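Side-chain contacts in dihydrodipicolinate synthase (Oceanobacillus iheyensis HTE831, PDB 3D0C), which probably catalyses the condensation of pyruvate with aspartate semialdehyde to 4-hydroxy-tetrahydrodipicolinate in lysine biosynthesis, as a TIM-barrel lyase of the DapA family: residues 62-65 and 66-70; 287-290 and 291-294; 266-270 and 271-275; 123-126 and 127-131; 296-299 and 300-303. The protein carries 1 engineered substitution. All coordinates share one frame; numbering follows the deposited sequence.

Interaction 1 (62-65 and 66-70); sequences LTIE and EAKQV
The side chain of E66 folds back over T63, the residue that precedes helix 64-78. Its CB lies 3.5 Å from T63 OG1, and CG comes closer still to the same oxygen, at 3.1 Å. With CG beside its own backbone N (chi1 -62°) and the chain extended beyond it, the carboxylate returns to the start of the helix. There E66 OE1 accepts the backbone N-H of T63 at 3.0 Å through its anti lone pair, in a nearly straight bond (168°), and also packs on L62 CA. T63 replies in kind: its OG1, placed between backbone N and carbonyl carbon (chi1 60°), accepts from E66 N at 3.1 Å. E66 OE1 has a second partner in the salt bridge to R279, which ties the helix start to a loop. On the flank, L62 CD1 meets V70 CG2 at 4.0 Å, and I64 CG2 rests on K68 CE, whose amine pairs with E97 of helix 92-104. T63 also packs on S91 of the second subunit. The reciprocal bonds of T63 and E66 form a capping box, here at the N-terminus of the helix in the beta-alpha-beta unit that joins barrel strands 49-50 and 83-88.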
loop_
_atom_site.group_PDB
_atom_site.type_symbol
_atom_site.label_atom_id
_atom_site.label_comp_id
_atom_site.label_asym_id
_atom_site.label_seq_id
_atom_site.Cartn_x
_atom_site.Cartn_y
_atom_site.Cartn_z
ATOM N N LEU A 62 -8.173 7.899 -5.798
ATOM C CA LEU A 62 -9.618 8.086 -5.863
ATOM C C LEU A 62 -10.276 7.713 -4.544
ATOM O O LEU A 62 -9.806 6.810 -3.843
ATOM C CB LEU A 62 -10.215 7.197 -6.960
ATOM C CG LEU A 62 -9.650 7.280 -8.382
ATOM C CD1 LEU A 62 -10.366 6.276 -9.261
ATOM C CD2 LEU A 62 -9.824 8.694 -8.934
ATOM N N THR A 63 -11.355 8.412 -4.199
ATOM C CA THR A 63 -12.092 8.088 -2.984
ATOM C C THR A 63 -12.863 6.835 -3.386
ATOM O O THR A 63 -12.884 6.473 -4.566
ATOM C CB THR A 63 -13.124 9.175 -2.601
ATOM O OG1 THR A 63 -14.067 9.330 -3.666
ATOM C CG2 THR A 63 -12.442 10.508 -2.320
ATOM N N ILE A 64 -13.489 6.177 -2.418
ATOM C CA ILE A 64 -14.271 4.972 -2.692
ATOM C C ILE A 64 -15.429 5.323 -3.630
ATOM O O ILE A 64 -15.733 4.592 -4.585
ATOM C CB ILE A 64 -14.822 4.370 -1.369
ATOM C CG1 ILE A 64 -13.669 3.806 -0.532
ATOM C CG2 ILE A 64 -15.865 3.292 -1.658
ATOM C CD1 ILE A 64 -12.870 2.703 -1.217
ATOM N N GLU A 65 -16.077 6.448 -3.358
ATOM C CA GLU A 65 -17.192 6.894 -4.186
ATOM C C GLU A 65 -16.760 7.117 -5.643
ATOM O O GLU A 65 -17.450 6.700 -6.579
ATOM C CB GLU A 65 -17.765 8.185 -3.613
ATOM C CG GLU A 65 -18.873 8.792 -4.430
ATOM C CD GLU A 65 -19.272 10.150 -3.894
ATOM O OE1 GLU A 65 -18.391 11.037 -3.837
ATOM O OE2 GLU A 65 -20.453 10.334 -3.528
ATOM N N GLU A 66 -15.625 7.783 -5.831
ATOM C CA GLU A 66 -15.123 8.036 -7.176
ATOM C C GLU A 66 -14.744 6.734 -7.874
ATOM O O GLU A 66 -14.959 6.592 -9.072
ATOM C CB GLU A 66 -13.895 8.952 -7.139
ATOM C CG GLU A 66 -14.144 10.334 -6.580
ATOM C CD GLU A 66 -12.880 11.165 -6.572
ATOM O OE1 GLU A 66 -11.871 10.700 -5.999
ATOM O OE2 GLU A 66 -12.889 12.276 -7.139
ATOM N N ALA A 67 -14.181 5.784 -7.136
ATOM C CA ALA A 67 -13.790 4.515 -7.744
ATOM C C ALA A 67 -15.011 3.767 -8.273
ATOM O O ALA A 67 -14.983 3.207 -9.370
ATOM C CB ALA A 67 -13.023 3.650 -6.735
ATOM N N LYS A 68 -16.094 3.754 -7.506
ATOM C CA LYS A 68 -17.297 3.081 -7.971
ATOM C C LYS A 68 -17.809 3.788 -9.231
ATOM O O LYS A 68 -18.237 3.135 -10.187
ATOM C CB LYS A 68 -18.377 3.108 -6.890
ATOM C CG LYS A 68 -18.008 2.344 -5.630
ATOM C CD LYS A 68 -19.074 2.522 -4.572
ATOM C CE LYS A 68 -18.756 1.713 -3.330
ATOM N NZ LYS A 68 -19.730 2.000 -2.243
ATOM N N GLN A 69 -17.755 5.120 -9.232
ATOM C CA GLN A 69 -18.222 5.895 -10.383
ATOM C C GLN A 69 -17.418 5.593 -11.651
ATOM O O GLN A 69 -17.983 5.506 -12.742
ATOM C CB GLN A 69 -18.163 7.397 -10.086
ATOM C CG GLN A 69 -19.077 7.853 -8.955
ATOM C CD GLN A 69 -19.137 9.366 -8.828
ATOM O OE1 GLN A 69 -18.108 10.041 -8.744
ATOM N NE2 GLN A 69 -20.350 9.907 -8.809
ATOM N N VAL A 70 -16.105 5.441 -11.508
ATOM C CA VAL A 70 -15.255 5.132 -12.653
ATOM C C VAL A 70 -15.580 3.743 -13.190
ATOM O O VAL A 70 -15.776 3.562 -14.391
ATOM C CB VAL A 70 -13.751 5.188 -12.279
ATOM C CG1 VAL A 70 -12.899 4.740 -13.462
ATOM C CG2 VAL A 70 -13.374 6.601 -11.865
#

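Interaction 2 (287-290 and 291-294); sequences PNDR and LELE
Four successive i to i+4 backbone bonds join 287-290 to 291-294, running from L291 N to P287 O through E294 N to R290 O, all at 3.0 Å. They form the first turns of helix 287-303, the last helix of this TIM-barrel chain. R290 and E294 meet one turn apart. E294 CG turns back beside its own backbone N (chi1 -59°) and settles 3.0 Å from R290 O, the carbonyl that already accepts E294 N. From there the extended chain carries its carboxylate alongside the arginine, and OE2 lies 3.9 Å from R290 CG. The charged ends do not pair: the guanidinium and carboxylate planes are 69° apart, and R290 NE stays 5.8 Å from E294 OE2. The arginine bends at chi3, and NE makes its salt bridge with E266 of helix 260-270 instead.

On another side of the helix two acids approach each other, D289 OD1 and E292 OE2 being 4.4 Å apart. Their repulsion is probably eased by K254 of helix 235-257, which forms a salt bridge with D289 OD1, while H255 and N259 bond to D289 OD2. Thus the buried carboxylate has partners at both oxygens and links the helix start to the end of helix 235-257 and to N259 just beyond it. L293 packs on L251 of helix 235-257 and on E266 and Q270 of helix 260-270. On the L291 side the contact is with backbone oxygens, L291 CB lying 3.6 Å from N288 O.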
loop_
_atom_site.group_PDB
_atom_site.type_symbol
_atom_site.label_atom_id
_atom_site.label_comp_id
_atom_site.label_asym_id
_atom_site.label_seq_id
_atom_site.Cartn_x
_atom_site.Cartn_y
_atom_site.Cartn_z
ATOM N N PRO A 287 12.127 18.153 -15.383
ATOM C CA PRO A 287 12.521 18.695 -16.690
ATOM C C PRO A 287 13.271 17.696 -17.577
ATOM O O PRO A 287 12.951 17.526 -18.758
ATOM C CB PRO A 287 13.384 19.900 -16.316
ATOM C CG PRO A 287 12.748 20.376 -15.040
ATOM C CD PRO A 287 12.492 19.077 -14.292
ATOM N N ASN A 288 14.273 17.042 -17.000
ATOM C CA ASN A 288 15.072 16.071 -17.731
ATOM C C ASN A 288 14.270 14.880 -18.242
ATOM O O ASN A 288 14.482 14.437 -19.369
ATOM C CB ASN A 288 16.245 15.597 -16.866
ATOM C CG ASN A 288 17.324 16.667 -16.709
ATOM O OD1 ASN A 288 17.759 17.267 -17.694
ATOM N ND2 ASN A 288 17.765 16.900 -15.473
ATOM N N ASP A 289 13.357 14.354 -17.430
ATOM C CA ASP A 289 12.550 13.224 -17.881
ATOM C C ASP A 289 11.583 13.688 -18.960
ATOM O O ASP A 289 11.233 12.936 -19.867
ATOM C CB ASP A 289 11.764 12.612 -16.721
ATOM C CG ASP A 289 12.639 11.807 -15.786
ATOM O OD1 ASP A 289 13.796 11.509 -16.157
ATOM O OD2 ASP A 289 12.164 11.460 -14.685
ATOM N N ARG A 290 11.144 14.935 -18.858
ATOM C CA ARG A 290 10.226 15.472 -19.852
ATOM C C ARG A 290 10.957 15.512 -21.205
ATOM O O ARG A 290 10.417 15.104 -22.232
ATOM C CB ARG A 290 9.747 16.871 -19.418
ATOM C CG ARG A 290 8.633 17.464 -20.278
ATOM C CD ARG A 290 8.012 18.731 -19.654
ATOM N NE ARG A 290 7.175 18.486 -18.474
ATOM C CZ ARG A 290 7.569 18.679 -17.216
ATOM N NH1 ARG A 290 8.798 19.116 -16.964
ATOM N NH2 ARG A 290 6.727 18.464 -16.208
ATOM N N LEU A 291 12.197 15.980 -21.190
ATOM C CA LEU A 291 13.001 16.053 -22.407
ATOM C C LEU A 291 13.225 14.654 -22.987
ATOM O O LEU A 291 13.106 14.440 -24.197
ATOM C CB LEU A 291 14.346 16.717 -22.093
ATOM C CG LEU A 291 15.368 16.833 -23.228
ATOM C CD1 LEU A 291 14.738 17.529 -24.432
ATOM C CD2 LEU A 291 16.590 17.597 -22.724
ATOM N N GLU A 292 13.533 13.697 -22.118
ATOM C CA GLU A 292 13.762 12.327 -22.567
ATOM C C GLU A 292 12.532 11.760 -23.255
ATOM O O GLU A 292 12.644 11.053 -24.259
ATOM C CB GLU A 292 14.157 11.428 -21.394
ATOM C CG GLU A 292 15.643 11.438 -21.091
ATOM C CD GLU A 292 16.083 10.220 -20.291
ATOM O OE1 GLU A 292 15.762 9.083 -20.708
ATOM O OE2 GLU A 292 16.757 10.405 -19.254
ATOM N N LEU A 293 11.355 12.073 -22.719
ATOM C CA LEU A 293 10.118 11.583 -23.305
ATOM C C LEU A 293 9.881 12.224 -24.668
ATOM O O LEU A 293 9.511 11.547 -25.633
ATOM C CB LEU A 293 8.939 11.888 -22.377
ATOM C CG LEU A 293 7.560 11.511 -22.920
ATOM C CD1 LEU A 293 7.513 10.029 -23.274
ATOM C CD2 LEU A 293 6.513 11.845 -21.880
ATOM N N GLU A 294 10.094 13.535 -24.742
ATOM C CA GLU A 294 9.900 14.261 -25.993
ATOM C C GLU A 294 10.798 13.685 -27.089
ATOM O O GLU A 294 10.370 13.525 -28.235
ATOM C CB GLU A 294 10.187 15.756 -25.791
ATOM C CG GLU A 294 9.302 16.422 -24.735
ATOM C CD GLU A 294 9.617 17.899 -24.536
ATOM O OE1 GLU A 294 10.738 18.329 -24.892
ATOM O OE2 GLU A 294 8.749 18.629 -24.011
#

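Interaction 3 (266-270 and 271-275); sequences EAMEQ and LGLRA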
loop_
_atom_site.group_PDB
_atom_site.type_symbol
_atom_site.label_atom_id
_atom_site.label_comp_id
_atom_site.label_asym_id
_atom_site.label_seq_id
_atom_site.Cartn_x
_atom_site.Cartn_y
_atom_site.Cartn_z
ATOM N N GLU A 266 1.603 12.666 -19.951
ATOM C CA GLU A 266 2.329 13.710 -20.652
ATOM C C GLU A 266 2.520 13.298 -22.105
ATOM O O GLU A 266 2.490 14.138 -23.003
ATOM C CB GLU A 266 3.668 13.996 -19.969
ATOM C CG GLU A 266 3.497 14.785 -18.685
ATOM C CD GLU A 266 4.710 15.621 -18.331
ATOM O OE1 GLU A 266 5.423 16.066 -19.257
ATOM O OE2 GLU A 266 4.938 15.853 -17.125
ATOM N N ALA A 267 2.687 11.999 -22.341
ATOM C CA ALA A 267 2.859 11.490 -23.699
ATOM C C ALA A 267 1.579 11.708 -24.496
ATOM O O ALA A 267 1.619 12.155 -25.644
ATOM C CB ALA A 267 3.207 9.994 -23.673
HETATM N N MSE A 268 0.444 11.385 -23.882
HETATM C CA MSE A 268 -0.848 11.557 -24.533
HETATM C C MSE A 268 -1.059 13.025 -24.896
HETATM O O MSE A 268 -1.431 13.342 -26.026
HETATM C CB MSE A 268 -1.979 11.075 -23.616
HETATM C CG MSE A 268 -2.016 9.562 -23.422
HETATM SE SE MSE A 268 -3.389 8.966 -22.183
HETATM C CE MSE A 268 -4.933 9.215 -23.318
ATOM N N GLU A 269 -0.812 13.917 -23.939
ATOM C CA GLU A 269 -0.972 15.347 -24.182
ATOM C C GLU A 269 -0.108 15.796 -25.353
ATOM O O GLU A 269 -0.577 16.520 -26.224
ATOM C CB GLU A 269 -0.607 16.155 -22.936
ATOM C CG GLU A 269 -1.651 16.121 -21.830
ATOM C CD GLU A 269 -2.980 16.727 -22.256
ATOM O OE1 GLU A 269 -2.970 17.808 -22.881
ATOM O OE2 GLU A 269 -4.038 16.131 -21.960
ATOM N N GLN A 270 1.153 15.370 -25.366
ATOM C CA GLN A 270 2.066 15.728 -26.447
ATOM C C GLN A 270 1.523 15.250 -27.791
ATOM O O GLN A 270 1.868 15.801 -28.837
ATOM C CB GLN A 270 3.454 15.126 -26.203
ATOM C CG GLN A 270 4.296 15.888 -25.193
ATOM C CD GLN A 270 5.705 15.335 -25.078
ATOM O OE1 GLN A 270 6.375 15.103 -26.084
ATOM N NE2 GLN A 270 6.166 15.129 -23.847
ATOM N N LEU A 271 0.677 14.224 -27.755
ATOM C CA LEU A 271 0.078 13.685 -28.971
ATOM C C LEU A 271 -1.304 14.291 -29.198
ATOM O O LEU A 271 -2.025 13.886 -30.107
ATOM C CB LEU A 271 -0.037 12.159 -28.895
ATOM C CG LEU A 271 1.256 11.333 -28.924
ATOM C CD1 LEU A 271 0.895 9.857 -29.069
ATOM C CD2 LEU A 271 2.143 11.764 -30.083
ATOM N N GLY A 272 -1.668 15.253 -28.357
ATOM C CA GLY A 272 -2.950 15.912 -28.502
ATOM C C GLY A 272 -4.136 15.149 -27.950
ATOM O O GLY A 272 -5.281 15.419 -28.323
ATOM N N LEU A 273 -3.869 14.191 -27.071
ATOM C CA LEU A 273 -4.936 13.405 -26.466
ATOM C C LEU A 273 -5.251 13.979 -25.092
ATOM O O LEU A 273 -4.362 14.464 -24.396
ATOM C CB LEU A 273 -4.522 11.934 -26.349
ATOM C CG LEU A 273 -4.308 11.172 -27.661
ATOM C CD1 LEU A 273 -3.935 9.729 -27.361
ATOM C CD2 LEU A 273 -5.574 11.222 -28.501
ATOM N N ARG A 274 -6.524 13.928 -24.714
ATOM C CA ARG A 274 -6.979 14.458 -23.435
ATOM C C ARG A 274 -6.568 13.553 -22.271
ATOM O O ARG A 274 -7.100 12.457 -22.115
ATOM C CB ARG A 274 -8.498 14.617 -23.467
ATOM C CG ARG A 274 -9.053 15.521 -22.389
ATOM C CD ARG A 274 -10.520 15.825 -22.645
ATOM N NE ARG A 274 -11.053 16.787 -21.688
ATOM C CZ ARG A 274 -12.306 17.228 -21.691
ATOM N NH1 ARG A 274 -13.160 16.793 -22.608
ATOM N NH2 ARG A 274 -12.706 18.102 -20.777
ATOM N N ALA A 275 -5.631 14.022 -21.451
ATOM C CA ALA A 275 -5.153 13.234 -20.319
ATOM C C ALA A 275 -4.990 14.027 -19.014
ATOM O O ALA A 275 -5.168 13.476 -17.926
ATOM C CB ALA A 275 -3.827 12.552 -20.688
#
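E269 sets out with CG beside its backbone N (chi1 -75°) and bends again at chi2 (-62°), a double turn that swings its carboxylate past the end of helix 260-270 to the chain beyond. The helix closes there in a Schellman motif, and the carboxylate adds a side-chain bond to it: E269 OE2 accepts the N-H of A275 at 2.7 Å, nearly along the C-O axis, and it also accepts from G276 N. Two consecutive amides of the exit loop are therefore held by one carboxylate oxygen of the last helical turn.

In the motif itself G272, with positive phi (80°), is the C-prime residue; its N bonds to E269 O at 2.7 Å, while L273 N reaches back to M268 O at 2.8 Å. M268 O also takes L271 N, and the two donors reach it from opposite faces of the carbonyl plane. The reversal brings L273 and A275 against the helix, where they pack on M268, a selenomethionine in this crystal. M268 CB stands 3.8 Å from both L273 CB and A275 CB. Its SE lies 3.9 Å from A275 CB, and the bend at chi3 turns CE toward L273 CB and R274 O. M268 and L273 cross at about a right angle. Outside the pair of segments, M268 packs on I20, V218 and N38, its side chain lying about 8 Å from that of T56, the predicted pyruvate-binding residue. R274 forms a salt bridge with D31. At the helix end itself, L271 CG lies 3.4 Å from A267 O.

Interaction 4 (123-126 and 127-131); sequences AGAV and EYYRN
A methyl-guanidinium contact, a salt bridge and a water bridge meet on one flank of this helix, where V126 lies beside R130. Their side chains point the same way, and V126 CG1 sits over one face of the guanidinium, offset toward its rim, 3.5 Å from NH2. R130 leaves with CG anti to its N (chi1 -177°) and then bends at chi3, which lays the group flat on the valine. An apolar touch joins A125 CB to Y129 CE2 at 4.2 Å.

The charged contact runs from R130 NH2 to E127 OE2 at 3.0 Å, on the syn side of the carboxylate and 27° out of its plane. The same oxygen accepts a hydrogen bond from a water 2.8 Å away, which donates also to A123 O and so spans one turn.

The i to i+4 backbone bonds run through the same turns, the straightest being Y129 N to A125 O at 2.9 Å (177°); E127 N to A123 O is weak. Outward, V126 packs on helix 152-157, Y128 OH bonds to Y90 O, and N131 bonds to E280 of the second subunit. Helix 122-135 is the connection of a beta-alpha-beta unit in the TIM barrel, between strands 109-112 and 140-144; the side chain of Y129 lies about 7 Å from that of Y143, the predicted proton donor/acceptor.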
loop_
_atom_site.group_PDB
_atom_site.type_symbol
_atom_site.label_atom_id
_atom_site.label_comp_id
_atom_site.label_asym_id
_atom_site.label_seq_id
_atom_site.Cartn_x
_atom_site.Cartn_y
_atom_site.Cartn_z
ATOM N N ALA A 123 -0.536 -17.795 4.631
ATOM C CA ALA A 123 -1.807 -18.315 5.131
ATOM C C ALA A 123 -2.902 -17.251 5.241
ATOM O O ALA A 123 -4.071 -17.518 4.955
ATOM C CB ALA A 123 -1.591 -18.990 6.485
ATOM N N GLY A 124 -2.524 -16.047 5.660
ATOM C CA GLY A 124 -3.494 -14.970 5.786
ATOM C C GLY A 124 -3.905 -14.447 4.420
ATOM O O GLY A 124 -5.051 -14.024 4.216
ATOM N N ALA A 125 -2.964 -14.467 3.481
ATOM C CA ALA A 125 -3.230 -14.009 2.124
ATOM C C ALA A 125 -4.276 -14.933 1.506
ATOM O O ALA A 125 -5.214 -14.476 0.855
ATOM C CB ALA A 125 -1.946 -14.038 1.293
ATOM N N VAL A 126 -4.116 -16.237 1.710
ATOM C CA VAL A 126 -5.077 -17.189 1.166
ATOM C C VAL A 126 -6.483 -16.852 1.680
ATOM O O VAL A 126 -7.443 -16.827 0.906
ATOM C CB VAL A 126 -4.709 -18.643 1.553
ATOM C CG1 VAL A 126 -5.831 -19.589 1.157
ATOM C CG2 VAL A 126 -3.401 -19.046 0.863
ATOM N N GLU A 127 -6.601 -16.576 2.975
ATOM C CA GLU A 127 -7.898 -16.235 3.570
ATOM C C GLU A 127 -8.465 -14.935 2.998
ATOM O O GLU A 127 -9.661 -14.830 2.707
ATOM C CB GLU A 127 -7.758 -16.117 5.090
ATOM C CG GLU A 127 -7.366 -17.415 5.761
ATOM C CD GLU A 127 -8.370 -18.520 5.496
ATOM O OE1 GLU A 127 -9.540 -18.361 5.909
ATOM O OE2 GLU A 127 -7.992 -19.540 4.870
ATOM N N TYR A 128 -7.595 -13.946 2.842
ATOM C CA TYR A 128 -7.972 -12.645 2.294
ATOM C C TYR A 128 -8.590 -12.843 0.916
ATOM O O TYR A 128 -9.737 -12.440 0.650
ATOM C CB TYR A 128 -6.724 -11.762 2.173
ATOM C CG TYR A 128 -6.975 -10.405 1.566
ATOM C CD1 TYR A 128 -7.498 -9.366 2.330
ATOM C CD2 TYR A 128 -6.700 -10.161 0.221
ATOM C CE1 TYR A 128 -7.743 -8.113 1.769
ATOM C CE2 TYR A 128 -6.940 -8.920 -0.349
ATOM C CZ TYR A 128 -7.461 -7.898 0.429
ATOM O OH TYR A 128 -7.694 -6.671 -0.145
ATOM N N TYR A 129 -7.825 -13.475 0.037
ATOM C CA TYR A 129 -8.285 -13.718 -1.325
ATOM C C TYR A 129 -9.540 -14.570 -1.428
ATOM O O TYR A 129 -10.486 -14.240 -2.134
ATOM C CB TYR A 129 -7.169 -14.377 -2.142
ATOM C CG TYR A 129 -6.009 -13.462 -2.449
ATOM C CD1 TYR A 129 -6.217 -12.208 -3.026
ATOM C CD2 TYR A 129 -4.702 -13.853 -2.174
ATOM C CE1 TYR A 129 -5.148 -11.367 -3.319
ATOM C CE2 TYR A 129 -3.622 -13.019 -2.464
ATOM C CZ TYR A 129 -3.854 -11.778 -3.035
ATOM O OH TYR A 129 -2.793 -10.950 -3.317
ATOM N N ARG A 130 -9.553 -15.686 -0.726
ATOM C CA ARG A 130 -10.710 -16.571 -0.792
ATOM C C ARG A 130 -12.025 -15.956 -0.300
ATOM O O ARG A 130 -13.081 -16.192 -0.897
ATOM C CB ARG A 130 -10.420 -17.858 -0.017
ATOM C CG ARG A 130 -11.550 -18.860 -0.100
ATOM C CD ARG A 130 -10.999 -20.257 0.048
ATOM N NE ARG A 130 -10.232 -20.385 1.276
ATOM C CZ ARG A 130 -9.225 -21.231 1.417
ATOM N NH1 ARG A 130 -8.879 -22.005 0.399
ATOM N NH2 ARG A 130 -8.582 -21.311 2.573
ATOM N N ASN A 131 -11.984 -15.197 0.796
ATOM C CA ASN A 131 -13.210 -14.597 1.293
ATOM C C ASN A 131 -13.761 -13.565 0.297
ATOM O O ASN A 131 -14.969 -13.392 0.195
ATOM C CB ASN A 131 -12.982 -13.945 2.659
ATOM C CG ASN A 131 -12.638 -14.958 3.740
ATOM O OD1 ASN A 131 -12.903 -16.158 3.600
ATOM N ND2 ASN A 131 -12.056 -14.477 4.833
HETATM O O HOH W 1 -5.204 -20.057 4.922
#

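Interaction 5 (296-299 and 300-303); sequences LLKS and WNTQ
The indole of W300 is covered on one face by L296, one turn earlier on the same helix. L296 CG stands 3.8 Å from the centroid of the six-membered ring and only 6° off its normal, a CH-pi contact. Its two methyls spread over the ring from there: CD1 approaches W300 CE2 and CD2 approaches CH2, each at 3.7 Å. L297 adds CD2 at 3.7 Å from W300 CE3. Both leucines thus converge on the benzo part of the indole, forming a small apolar cluster on helix 287-303, the C-terminal helix of this TIM-barrel protein.

The torsions position the groups. W300 CG lies beside its own backbone N (chi1 -83°), which sends the indole back along the helix, and L296, with CG anti to its N, reaches forward to meet it. The backbone bond from W300 N to L296 O, at 2.9 Å and 170°, holds the two residues in register.

Further out, the indole NE1 donates to D244 O of helix 235-257, so the polar edge of the ring is satisfied there. K222 makes a cation-pi contact with the ring, and the ring of F219 meets it too, while L296 leans on P247, F248 and L251. The tryptophan therefore ties the last helix to helix 235-257 and to the start of helix 220-232.

The other side of the helix is more polar. K298 O is gripped by two groups of a single residue: T302 N at 3.0 Å, and the hydroxyl T302 OG1, which donates from above the carbonyl plane at 3.3 Å.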
loop_
_atom_site.group_PDB
_atom_site.type_symbol
_atom_site.label_atom_id
_atom_site.label_comp_id
_atom_site.label_asym_id
_atom_site.label_seq_id
_atom_site.Cartn_x
_atom_site.Cartn_y
_atom_site.Cartn_z
ATOM N N LEU A 296 12.008 10.617 -27.234
ATOM C CA LEU A 296 11.547 9.280 -27.587
ATOM C C LEU A 296 10.415 9.386 -28.599
ATOM O O LEU A 296 10.377 8.645 -29.582
ATOM C CB LEU A 296 11.055 8.521 -26.346
ATOM C CG LEU A 296 10.321 7.197 -26.611
ATOM C CD1 LEU A 296 11.190 6.267 -27.446
ATOM C CD2 LEU A 296 9.966 6.541 -25.282
ATOM N N LEU A 297 9.487 10.309 -28.364
ATOM C CA LEU A 297 8.378 10.472 -29.288
ATOM C C LEU A 297 8.888 10.957 -30.647
ATOM O O LEU A 297 8.350 10.574 -31.690
ATOM C CB LEU A 297 7.340 11.454 -28.726
ATOM C CG LEU A 297 6.615 11.027 -27.439
ATOM C CD1 LEU A 297 5.398 11.918 -27.237
ATOM C CD2 LEU A 297 6.177 9.566 -27.525
ATOM N N LYS A 298 9.925 11.793 -30.630
ATOM C CA LYS A 298 10.502 12.304 -31.870
ATOM C C LYS A 298 11.058 11.132 -32.674
ATOM O O LYS A 298 10.819 11.015 -33.878
ATOM C CB LYS A 298 11.621 13.301 -31.571
ATOM C CG LYS A 298 12.191 13.943 -32.829
ATOM C CD LYS A 298 11.070 14.624 -33.614
ATOM C CE LYS A 298 11.449 14.852 -35.075
ATOM N NZ LYS A 298 10.298 15.385 -35.875
ATOM N N SER A 299 11.810 10.273 -31.988
ATOM C CA SER A 299 12.396 9.087 -32.601
ATOM C C SER A 299 11.306 8.227 -33.217
ATOM O O SER A 299 11.401 7.838 -34.381
ATOM C CB SER A 299 13.159 8.262 -31.558
ATOM O OG SER A 299 13.498 6.980 -32.067
ATOM N N TRP A 300 10.271 7.929 -32.430
ATOM C CA TRP A 300 9.168 7.112 -32.915
ATOM C C TRP A 300 8.503 7.704 -34.140
ATOM O O TRP A 300 7.988 6.968 -34.988
ATOM C CB TRP A 300 8.131 6.886 -31.807
ATOM C CG TRP A 300 8.480 5.756 -30.881
ATOM C CD1 TRP A 300 9.310 4.708 -31.145
ATOM C CD2 TRP A 300 7.965 5.537 -29.565
ATOM N NE1 TRP A 300 9.347 3.845 -30.073
ATOM C CE2 TRP A 300 8.527 4.330 -29.089
ATOM C CE3 TRP A 300 7.078 6.239 -28.742
ATOM C CZ2 TRP A 300 8.232 3.812 -27.820
ATOM C CZ3 TRP A 300 6.783 5.724 -27.479
ATOM C CH2 TRP A 300 7.361 4.520 -27.035
ATOM N N ASN A 301 8.525 9.031 -34.241
ATOM C CA ASN A 301 7.921 9.714 -35.392
ATOM C C ASN A 301 8.776 9.478 -36.619
ATOM O O ASN A 301 8.275 9.184 -37.699
ATOM C CB ASN A 301 7.847 11.219 -35.156
ATOM C CG ASN A 301 7.049 11.931 -36.235
ATOM O OD1 ASN A 301 6.798 13.127 -36.145
ATOM N ND2 ASN A 301 6.636 11.185 -37.264
ATOM N N THR A 302 10.088 9.617 -36.421
ATOM C CA THR A 302 11.088 9.447 -37.488
ATOM C C THR A 302 11.059 8.054 -38.081
ATOM O O THR A 302 11.275 7.874 -39.283
ATOM C CB THR A 302 12.560 9.718 -36.998
ATOM O OG1 THR A 302 12.690 11.077 -36.560
ATOM C CG2 THR A 302 13.557 9.484 -38.124
ATOM N N GLN A 303 10.825 7.075 -37.213
ATOM C CA GLN A 303 10.751 5.672 -37.589
ATOM C C GLN A 303 9.596 5.474 -38.561
ATOM O O GLN A 303 9.732 4.802 -39.591
ATOM C CB GLN A 303 10.520 4.807 -36.342
ATOM C CG GLN A 303 10.366 3.311 -36.656
ATOM C CD GLN A 303 9.990 2.484 -35.438
ATOM O OE1 GLN A 303 10.567 2.668 -34.363
ATOM N NE2 GLN A 303 9.025 1.558 -35.606
#

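Overall arrangement
All five contacts are local. Interactions 1 and 4 lie on helices that wrap the barrel and both reach the second subunit; interaction 4 is a buried contact, interaction 1 only partly so. Interactions 2, 3 and 5 gather on the C-terminal side of the chain, where helix 287-303 carries both 2 and 5 and meets helix 260-270 of interaction 3 through a salt bridge and apolar packing. Their chemistry follows position: interaction 1 starts a helix with a capping box, interaction 3 ends one with a Schellman motif, interaction 2 sets charged residues along a helix, interaction 4 combines a salt bridge with a water, and interaction 5, at the surface, relies on leucine-indole packing.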